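Local coordinates for flocculation protein FLO11 (Saccharomyces cerevisiae, PDB 4UYT) that mediates homophilic cell-cell adhesion of yeast through its N-terminal Flo11 domain, serving flocculation, invasive growth, pseudohyphae and biofilm formation, at residues 26-31 with 139-144; 112-117 with 168-173. All blocks are in the same frame, centred on the assembly; numbering follows the deposited sequence.

Contact 1: residues 26-31 with 139-144; sequences QQNIMQ and WGTTSF
I29 carries CG2 anti to its backbone N, and F144 holds CG between its own N and carbonyl carbon (chi1 56°); the methyl comes to lie over the phenyl ring. CG2 stands 3.6 Å from the ring centroid, almost on the normal, a CH-pi contact centred on one face. The other branch of I29 crosses F144 obliquely, CD1 lying 3.6 Å from CB. T141 places OG1 anti to its carbonyl carbon (chi1 -62°), from where the hydroxyl donates to Q27 O at 2.8 Å, in the plane of that carbonyl. The backbone N of T141 donates to N28 O in a nearly straight bond of 2.9 Å. N28, at positive phi, belongs to the Schellman motif that follows helix 21-25, and its carbonyl thus ties the turn after the helix to the loop that leads into edge strand 143-147. G140 CA makes a CA-H...O contact of 3.5 Å to the same N28 O. One water knits the backbones further, accepting from M30 N and donating to W139 O and T141 O. M30 runs beside W139, pointing the same way and bending at chi3, and sets SD 3.9 Å from CD1, an oblique Met-aromatic contact. The indole also meets W137 and Y63 edge-to-face, while F123 stacks on F144.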
ATOM      1  N   GLN A  26      -7.642  15.647   6.870  1.00 18.81           N
ATOM      2  CA  GLN A  26      -8.717  15.656   7.869  1.00 20.80           C
ATOM      3  C   GLN A  26      -8.330  15.000   9.195  1.00 19.73           C
ATOM      4  O   GLN A  26      -8.893  15.310  10.231  1.00 24.01           O
ATOM      5  CB  GLN A  26      -9.971  14.969   7.316  1.00 22.10           C
ATOM      6  CG  GLN A  26     -10.692  15.752   6.225  1.00 26.52           C
ATOM      7  CD  GLN A  26     -11.461  16.948   6.750  1.00 31.26           C
ATOM      8  OE1 GLN A  26     -11.161  18.095   6.402  1.00 35.95           O
ATOM      9  NE2 GLN A  26     -12.454  16.691   7.595  1.00 35.03           N
ATOM     10  N   GLN A  27      -7.384  14.063   9.134  1.00 18.22           N
ATOM     11  CA  GLN A  27      -6.909  13.314  10.295  1.00 18.03           C
ATOM     12  C   GLN A  27      -5.596  13.859  10.838  1.00 16.55           C
ATOM     13  O   GLN A  27      -5.020  13.255  11.740  1.00 18.71           O
ATOM     14  CB  GLN A  27      -6.687  11.849   9.911  1.00 18.30           C
ATOM     15  CG  GLN A  27      -7.938  11.139   9.440  1.00 20.21           C
ATOM     16  CD  GLN A  27      -7.631   9.723   9.016  1.00 21.47           C
ATOM     17  OE1 GLN A  27      -7.468   9.439   7.825  1.00 23.33           O
ATOM     18  NE2 GLN A  27      -7.521   8.824   9.988  1.00 20.33           N
ATOM     19  N   ASN A  28      -5.115  14.959  10.267  1.00 16.73           N
ATOM     20  CA  ASN A  28      -3.810  15.500  10.610  1.00 15.20           C
ATOM     21  C   ASN A  28      -2.671  14.505  10.378  1.00 14.73           C
ATOM     22  O   ASN A  28      -1.674  14.505  11.085  1.00 15.73           O
ATOM     23  CB  ASN A  28      -3.815  15.998  12.060  1.00 16.54           C
ATOM     24  CG  ASN A  28      -2.602  16.825  12.390  1.00 17.51           C
ATOM     25  OD1 ASN A  28      -2.131  17.627  11.585  1.00 19.44           O
ATOM     26  ND2 ASN A  28      -2.091  16.640  13.594  1.00 18.07           N
ATOM     27  N   ILE A  29      -2.828  13.651   9.373  1.00 14.23           N
ATOM     28  CA  ILE A  29      -1.770  12.728   8.965  1.00 12.93           C
ATOM     29  C   ILE A  29      -0.994  13.374   7.827  1.00 12.77           C
ATOM     30  O   ILE A  29      -1.585  13.914   6.891  1.00 14.31           O
ATOM     31  CB  ILE A  29      -2.331  11.360   8.486  1.00 13.03           C
ATOM     32  CG1 ILE A  29      -3.108  10.663   9.609  1.00 12.90           C
ATOM     33  CG2 ILE A  29      -1.212  10.429   8.027  1.00 13.40           C
ATOM     34  CD1 ILE A  29      -4.025   9.564   9.124  1.00 13.94           C
ATOM     35  N   MET A  30       0.330  13.303   7.875  1.00 12.47           N
ATOM     36  CA  MET A  30       1.140  13.780   6.751  1.00 12.77           C
ATOM     37  C   MET A  30       0.738  13.047   5.488  1.00 12.17           C
ATOM     38  O   MET A  30       0.439  11.856   5.512  1.00 12.55           O
ATOM     39  CB  MET A  30       2.623  13.549   7.022  1.00 12.35           C
ATOM     40  CG  MET A  30       3.540  14.072   5.923  1.00 13.38           C
ATOM     41  SD  MET A  30       5.277  13.720   6.216  1.00 12.65           S
ATOM     42  CE  MET A  30       5.308  11.958   5.913  1.00 12.01           C
ATOM     43  N   GLN A  31       0.747  13.736   4.366  1.00 12.23           N
ATOM     44  CA  GLN A  31       0.420  13.102   3.109  1.00 12.24           C
ATOM     45  C   GLN A  31       1.451  12.059   2.691  1.00 11.26           C
ATOM     46  O   GLN A  31       2.655  12.279   2.736  1.00 12.07           O
ATOM     47  CB  GLN A  31       0.266  14.126   2.018  1.00 13.94           C
ATOM     48  CG  GLN A  31      -0.955  15.017   2.221  1.00 16.68           C
ATOM     49  CD  GLN A  31      -0.958  16.212   1.310  1.00 17.28           C
ATOM     50  OE1 GLN A  31      -0.165  16.317   0.353  1.00 19.25           O
ATOM     51  NE2 GLN A  31      -1.876  17.113   1.573  1.00 17.77           N
ATOM     52  N   TRP A 139       5.331  15.898  12.342  1.00 15.07           N
ATOM     53  CA  TRP A 139       4.580  15.486  11.178  1.00 14.53           C
ATOM     54  C   TRP A 139       3.153  15.042  11.501  1.00 14.35           C
ATOM     55  O   TRP A 139       2.563  14.331  10.691  1.00 15.56           O
ATOM     56  CB  TRP A 139       5.363  14.411  10.391  1.00 13.32           C
ATOM     57  CG  TRP A 139       6.740  14.877  10.052  1.00 13.53           C
ATOM     58  CD1 TRP A 139       7.102  15.724   9.046  1.00 14.99           C
ATOM     59  CD2 TRP A 139       7.928  14.592  10.784  1.00 14.55           C
ATOM     60  NE1 TRP A 139       8.454  15.954   9.082  1.00 15.97           N
ATOM     61  CE2 TRP A 139       8.987  15.286  10.152  1.00 14.97           C
ATOM     62  CE3 TRP A 139       8.203  13.806  11.905  1.00 14.80           C
ATOM     63  CZ2 TRP A 139      10.305  15.203  10.607  1.00 16.80           C
ATOM     64  CZ3 TRP A 139       9.507  13.728  12.356  1.00 16.46           C
ATOM     65  CH2 TRP A 139      10.539  14.434  11.716  1.00 17.46           C
ATOM     66  N   GLY A 140       2.591  15.466  12.630  1.00 14.37           N
ATOM     67  CA  GLY A 140       1.192  15.175  12.934  1.00 14.78           C
ATOM     68  C   GLY A 140       0.947  13.805  13.521  1.00 15.08           C
ATOM     69  O   GLY A 140       1.780  13.272  14.254  1.00 15.55           O
ATOM     70  N   THR A 141      -0.217  13.250  13.230  1.00 15.21           N
ATOM     71  CA  THR A 141      -0.687  12.049  13.887  1.00 14.56           C
ATOM     72  C   THR A 141       0.361  10.935  13.799  1.00 14.06           C
ATOM     73  O   THR A 141       0.904  10.678  12.726  1.00 14.49           O
ATOM     74  CB  THR A 141      -2.000  11.652  13.221  1.00 15.30           C
ATOM     75  OG1 THR A 141      -2.920  12.724  13.455  1.00 16.67           O
ATOM     76  CG2 THR A 141      -2.544  10.359  13.766  1.00 16.38           C
ATOM     77  N   THR A 142       0.617  10.247  14.911  1.00 13.92           N
ATOM     78  CA  THR A 142       1.723   9.309  15.013  1.00 13.96           C
ATOM     79  C   THR A 142       1.396   7.833  14.799  1.00 13.82           C
ATOM     80  O   THR A 142       2.273   7.084  14.410  1.00 14.39           O
ATOM     81  CB  THR A 142       2.438   9.456  16.363  1.00 14.77           C
ATOM     82  OG1 THR A 142       1.476   9.332  17.419  1.00 17.29           O
ATOM     83  CG2 THR A 142       3.123  10.809  16.468  1.00 17.14           C
ATOM     84  N   SER A 143       0.159   7.428  15.073  1.00 13.94           N
ATOM     85  CA  SER A 143      -0.304   6.077  14.787  1.00 14.12           C
ATOM     86  C   SER A 143      -1.539   6.189  13.918  1.00 14.32           C
ATOM     87  O   SER A 143      -2.499   6.881  14.266  1.00 15.30           O
ATOM     88  CB  SER A 143      -0.627   5.305  16.069  1.00 18.00           C
ATOM     89  OG  SER A 143       0.557   4.853  16.718  1.00 18.67           O
ATOM     90  N   PHE A 144      -1.524   5.518  12.786  1.00 12.89           N
ATOM     91  CA  PHE A 144      -2.601   5.628  11.829  1.00 12.90           C
ATOM     92  C   PHE A 144      -2.504   4.507  10.822  1.00 11.92           C
ATOM     93  O   PHE A 144      -1.465   3.855  10.671  1.00 12.27           O
ATOM     94  CB  PHE A 144      -2.536   6.994  11.117  1.00 12.81           C
ATOM     95  CG  PHE A 144      -1.212   7.274  10.435  1.00 11.91           C
ATOM     96  CD1 PHE A 144      -0.955   6.859   9.123  1.00 10.81           C
ATOM     97  CD2 PHE A 144      -0.213   7.959  11.095  1.00 12.91           C
ATOM     98  CE1 PHE A 144       0.276   7.107   8.515  1.00 10.30           C
ATOM     99  CE2 PHE A 144       0.998   8.224  10.491  1.00 12.07           C
ATOM    100  CZ  PHE A 144       1.257   7.782   9.203  1.00 10.77           C
TER
HETATM  101  O   HOH W   1       1.518  11.843  10.288  1.00 13.67           O

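Contact 2: residues 112-117 with 168-173; sequences CQVWMP and WNIDCD. With NA (sodium ion), chain B.
W168 lays its indole beneath the backbone of 114-116, and M116 CB packs against the CZ3-CH2 rim of the six-membered ring, 3.6 Å from CH2. M116 N lies over the same indole, offset toward the rim. CG of W168 sits between its backbone N and carbonyl carbon (chi1 54°), on the sheet face shared with V114. V114 brings CG2 near the pyrrole side, 4.0 Å from NE1, and turns its other methyl to I170: CG1 meets CG1 at 3.6 Å, the two side chains crossing at about a right angle. I49 and V103 also touch W168, and Y47 meets it edge-to-face, which joins this apolar patch to strands 46-55 and 96-104. Outward from it, V114 and W168 exchange backbone bonds, N to O in both directions. I170 N donates to C112 O at 2.8 Å, and a water bridges that oxygen to I170 O. At the polar edge the amides of Q113 and N169 stand nearly perpendicular; Q113 NE2 donates to N169 OD1 at 3.0 Å, the oxygen lying 26° out of the donor's amide plane. N169 turns its ND2 to D173 O at 2.9 Å, so both ends of this amide are engaged. Away from the partner segment, W115 has NE1 2.9 Å from a sodium ion at its ring edge. The pairing is that of antiparallel strands, Q113 with N169 non-hydrogen-bonded and V114 with W168 hydrogen-bonded, where edge strand 113-115 pairs with central strand 166-169 of the three-stranded sheet of this fibronectin type III-like domain.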
ATOM      1  N   CYS A 112     -11.112  -8.427 -19.148  1.00  9.74           N
ATOM      2  CA  CYS A 112      -9.665  -8.607 -19.242  1.00  8.80           C
ATOM      3  C   CYS A 112      -8.886  -8.245 -17.994  1.00  8.35           C
ATOM      4  O   CYS A 112      -7.736  -8.631 -17.925  1.00  7.89           O
ATOM      5  CB  CYS A 112      -9.073  -7.824 -20.409  1.00  9.14           C
ATOM      6  SG  CYS A 112      -9.369  -8.518 -22.032  1.00 11.16           S
ATOM      7  N   GLN A 113      -9.492  -7.504 -17.056  1.00  8.98           N
ATOM      8  CA  GLN A 113      -8.754  -6.847 -15.981  1.00  7.89           C
ATOM      9  C   GLN A 113      -9.433  -7.025 -14.650  1.00  6.96           C
ATOM     10  O   GLN A 113     -10.654  -7.085 -14.592  1.00  8.03           O
ATOM     11  CB  GLN A 113      -8.586  -5.370 -16.301  1.00  8.77           C
ATOM     12  CG  GLN A 113      -7.863  -5.234 -17.624  1.00 10.86           C
ATOM     13  CD  GLN A 113      -7.646  -3.868 -18.049  1.00 11.27           C
ATOM     14  OE1 GLN A 113      -8.590  -3.091 -18.242  1.00 12.72           O
ATOM     15  NE2 GLN A 113      -6.351  -3.507 -18.130  1.00 15.26           N
ATOM     16  N   VAL A 114      -8.620  -7.114 -13.595  1.00  7.17           N
ATOM     17  CA  VAL A 114      -9.077  -7.335 -12.241  1.00  6.89           C
ATOM     18  C   VAL A 114      -8.502  -6.248 -11.337  1.00  6.01           C
ATOM     19  O   VAL A 114      -7.375  -5.789 -11.545  1.00  6.56           O
ATOM     20  CB  VAL A 114      -8.693  -8.737 -11.684  1.00  8.08           C
ATOM     21  CG1 VAL A 114      -9.692  -9.809 -12.121  1.00  7.88           C
ATOM     22  CG2 VAL A 114      -7.230  -9.078 -11.985  1.00  7.43           C
ATOM     23  N   TRP A 115      -9.250  -5.924 -10.298  1.00  6.53           N
ATOM     24  CA  TRP A 115      -8.841  -5.021  -9.254  1.00  6.50           C
ATOM     25  C   TRP A 115      -7.891  -5.679  -8.273  1.00  5.98           C
ATOM     26  O   TRP A 115      -8.084  -6.811  -7.809  1.00  6.77           O
ATOM     27  CB  TRP A 115     -10.044  -4.544  -8.447  1.00  7.04           C
ATOM     28  CG  TRP A 115     -10.932  -3.558  -9.148  1.00  7.73           C
ATOM     29  CD1 TRP A 115     -12.133  -3.794  -9.718  1.00  8.74           C
ATOM     30  CD2 TRP A 115     -10.681  -2.162  -9.288  1.00  7.64           C
ATOM     31  NE1 TRP A 115     -12.649  -2.631 -10.206  1.00  9.34           N
ATOM     32  CE2 TRP A 115     -11.793  -1.596  -9.935  1.00  8.39           C
ATOM     33  CE3 TRP A 115      -9.644  -1.325  -8.885  1.00  7.93           C
ATOM     34  CZ2 TRP A 115     -11.878  -0.226 -10.222  1.00  8.95           C
ATOM     35  CZ3 TRP A 115      -9.747   0.031  -9.139  1.00  8.36           C
ATOM     36  CH2 TRP A 115     -10.860   0.570  -9.813  1.00  9.02           C
ATOM     37  N   MET A 116      -6.896  -4.921  -7.879  1.00  6.38           N
ATOM     38  CA  MET A 116      -6.173  -5.209  -6.664  1.00  6.29           C
ATOM     39  C   MET A 116      -7.148  -5.277  -5.481  1.00  6.14           C
ATOM     40  O   MET A 116      -7.951  -4.366  -5.322  1.00  6.71           O
ATOM     41  CB  MET A 116      -5.198  -4.072  -6.426  1.00  6.44           C
ATOM     42  CG  MET A 116      -4.267  -4.244  -5.246  1.00  6.32           C
ATOM     43  SD  MET A 116      -3.202  -2.818  -5.045  1.00  7.50           S
ATOM     44  CE  MET A 116      -4.311  -1.692  -4.213  1.00  8.53           C
ATOM     45  N   PRO A 117      -7.056  -6.291  -4.610  1.00  6.01           N
ATOM     46  CA  PRO A 117      -7.852  -6.257  -3.374  1.00  6.15           C
ATOM     47  C   PRO A 117      -7.256  -5.206  -2.461  1.00  5.96           C
ATOM     48  O   PRO A 117      -6.025  -5.129  -2.342  1.00  6.24           O
ATOM     49  CB  PRO A 117      -7.681  -7.687  -2.816  1.00  6.75           C
ATOM     50  CG  PRO A 117      -6.315  -8.126  -3.318  1.00  6.72           C
ATOM     51  CD  PRO A 117      -6.163  -7.466  -4.678  1.00  6.66           C
ATOM     52  N   TRP A 168      -5.193  -4.439 -13.241  1.00  6.17           N
ATOM     53  CA  TRP A 168      -4.242  -4.972 -14.211  1.00  6.22           C
ATOM     54  C   TRP A 168      -4.891  -6.176 -14.912  1.00  6.10           C
ATOM     55  O   TRP A 168      -5.970  -6.624 -14.572  1.00  6.83           O
ATOM     56  CB  TRP A 168      -2.946  -5.382 -13.550  1.00  6.32           C
ATOM     57  CG  TRP A 168      -3.091  -6.325 -12.399  1.00  6.20           C
ATOM     58  CD1 TRP A 168      -3.293  -7.684 -12.451  1.00  6.34           C
ATOM     59  CD2 TRP A 168      -3.038  -5.994 -11.020  1.00  6.14           C
ATOM     60  NE1 TRP A 168      -3.380  -8.211 -11.184  1.00  6.15           N
ATOM     61  CE2 TRP A 168      -3.203  -7.204 -10.282  1.00  5.89           C
ATOM     62  CE3 TRP A 168      -2.825  -4.798 -10.315  1.00  6.33           C
ATOM     63  CZ2 TRP A 168      -3.112  -7.262  -8.902  1.00  6.56           C
ATOM     64  CZ3 TRP A 168      -2.743  -4.853  -8.946  1.00  7.27           C
ATOM     65  CH2 TRP A 168      -2.878  -6.077  -8.253  1.00  7.14           C
ATOM     66  N   ASN A 169      -4.183  -6.696 -15.904  1.00  6.54           N
ATOM     67  CA  ASN A 169      -4.714  -7.782 -16.711  1.00  6.26           C
ATOM     68  C   ASN A 169      -4.777  -9.120 -15.944  1.00  5.93           C
ATOM     69  O   ASN A 169      -3.809  -9.531 -15.304  1.00  6.20           O
ATOM     70  CB  ASN A 169      -3.922  -7.979 -17.985  1.00  6.64           C
ATOM     71  CG  ASN A 169      -4.310  -6.986 -19.069  1.00  7.30           C
ATOM     72  OD1 ASN A 169      -4.655  -5.833 -18.796  1.00  8.42           O
ATOM     73  ND2 ASN A 169      -4.235  -7.418 -20.308  1.00  8.84           N
ATOM     74  N   ILE A 170      -5.881  -9.811 -16.120  1.00  6.17           N
ATOM     75  CA  ILE A 170      -6.058 -11.171 -15.608  1.00  6.16           C
ATOM     76  C   ILE A 170      -4.938 -12.053 -16.150  1.00  5.86           C
ATOM     77  O   ILE A 170      -4.656 -12.063 -17.361  1.00  5.84           O
ATOM     78  CB  ILE A 170      -7.440 -11.711 -16.003  1.00  6.68           C
ATOM     79  CG1 ILE A 170      -8.554 -10.912 -15.318  1.00  7.54           C
ATOM     80  CG2 ILE A 170      -7.568 -13.198 -15.672  1.00  7.22           C
ATOM     81  CD1 ILE A 170      -9.918 -11.091 -15.955  1.00  7.99           C
ATOM     82  N   ASP A 171      -4.300 -12.781 -15.245  1.00  5.70           N
ATOM     83  CA  ASP A 171      -3.185 -13.693 -15.516  1.00  5.86           C
ATOM     84  C   ASP A 171      -2.001 -12.967 -16.176  1.00  5.93           C
ATOM     85  O   ASP A 171      -1.085 -13.609 -16.707  1.00  6.64           O
ATOM     86  CB  ASP A 171      -3.628 -14.888 -16.344  1.00  6.20           C
ATOM     87  CG  ASP A 171      -4.754 -15.663 -15.694  1.00  6.91           C
ATOM     88  OD1 ASP A 171      -4.868 -15.590 -14.438  1.00  6.99           O
ATOM     89  OD2 ASP A 171      -5.533 -16.314 -16.418  1.00  9.08           O
ATOM     90  N   CYS A 172      -2.002 -11.621 -16.115  1.00  5.76           N
ATOM     91  CA  CYS A 172      -1.022 -10.841 -16.855  1.00  6.14           C
ATOM     92  C   CYS A 172      -0.903 -11.250 -18.317  1.00  6.10           C
ATOM     93  O   CYS A 172       0.160 -11.158 -18.914  1.00  6.90           O
ATOM     94  CB  CYS A 172       0.307 -10.747 -16.175  1.00  6.12           C
ATOM     95  SG  CYS A 172       0.171  -9.879 -14.568  1.00  6.27           S
ATOM     96  N   ASP A 173      -2.018 -11.675 -18.901  1.00  6.71           N
ATOM     97  CA  ASP A 173      -2.057 -11.939 -20.315  1.00  6.81           C
ATOM     98  C   ASP A 173      -2.189 -10.603 -21.039  1.00  7.27           C
ATOM     99  O   ASP A 173      -3.262 -10.002 -21.113  1.00  8.39           O
ATOM    100  CB  ASP A 173      -3.222 -12.833 -20.657  1.00  6.80           C
ATOM    101  CG  ASP A 173      -3.328 -13.131 -22.119  1.00  7.30           C
ATOM    102  OD1 ASP A 173      -2.640 -12.486 -22.929  1.00  7.65           O
ATOM    103  OD2 ASP A 173      -4.065 -14.096 -22.470  1.00  8.28           O
TER
HETATM  104 NA    NA B1207     -15.204  -1.963 -11.387  1.00 30.14          NA
HETATM  105  O   HOH W   2      -6.192 -10.772 -19.281  1.00  8.81           O
HETATM  106  O   HOH W   3     -15.790  -1.802 -13.879  1.00 26.45           O

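How the contacts relate
Contacts 1 and 2 lie on opposite sides of the chain's centre, their centres 32 Å apart and their nearest atoms about 16 Å apart, so neither touches the other. Along the chain their segments alternate: 26-31, 112-117, 139-144, 168-173. Strand 143-147, which starts in contact 1, is followed directly by strand 166-169, which ends in contact 2. The first contact joins a post-helix loop to the edge of the five-stranded sheet; the second pairs two strands of the three-stranded sheet, and its segments hold one cysteine of each of the disulfides C8-C172 and C112-C176. A sodium ion lies at W115 in contact 2.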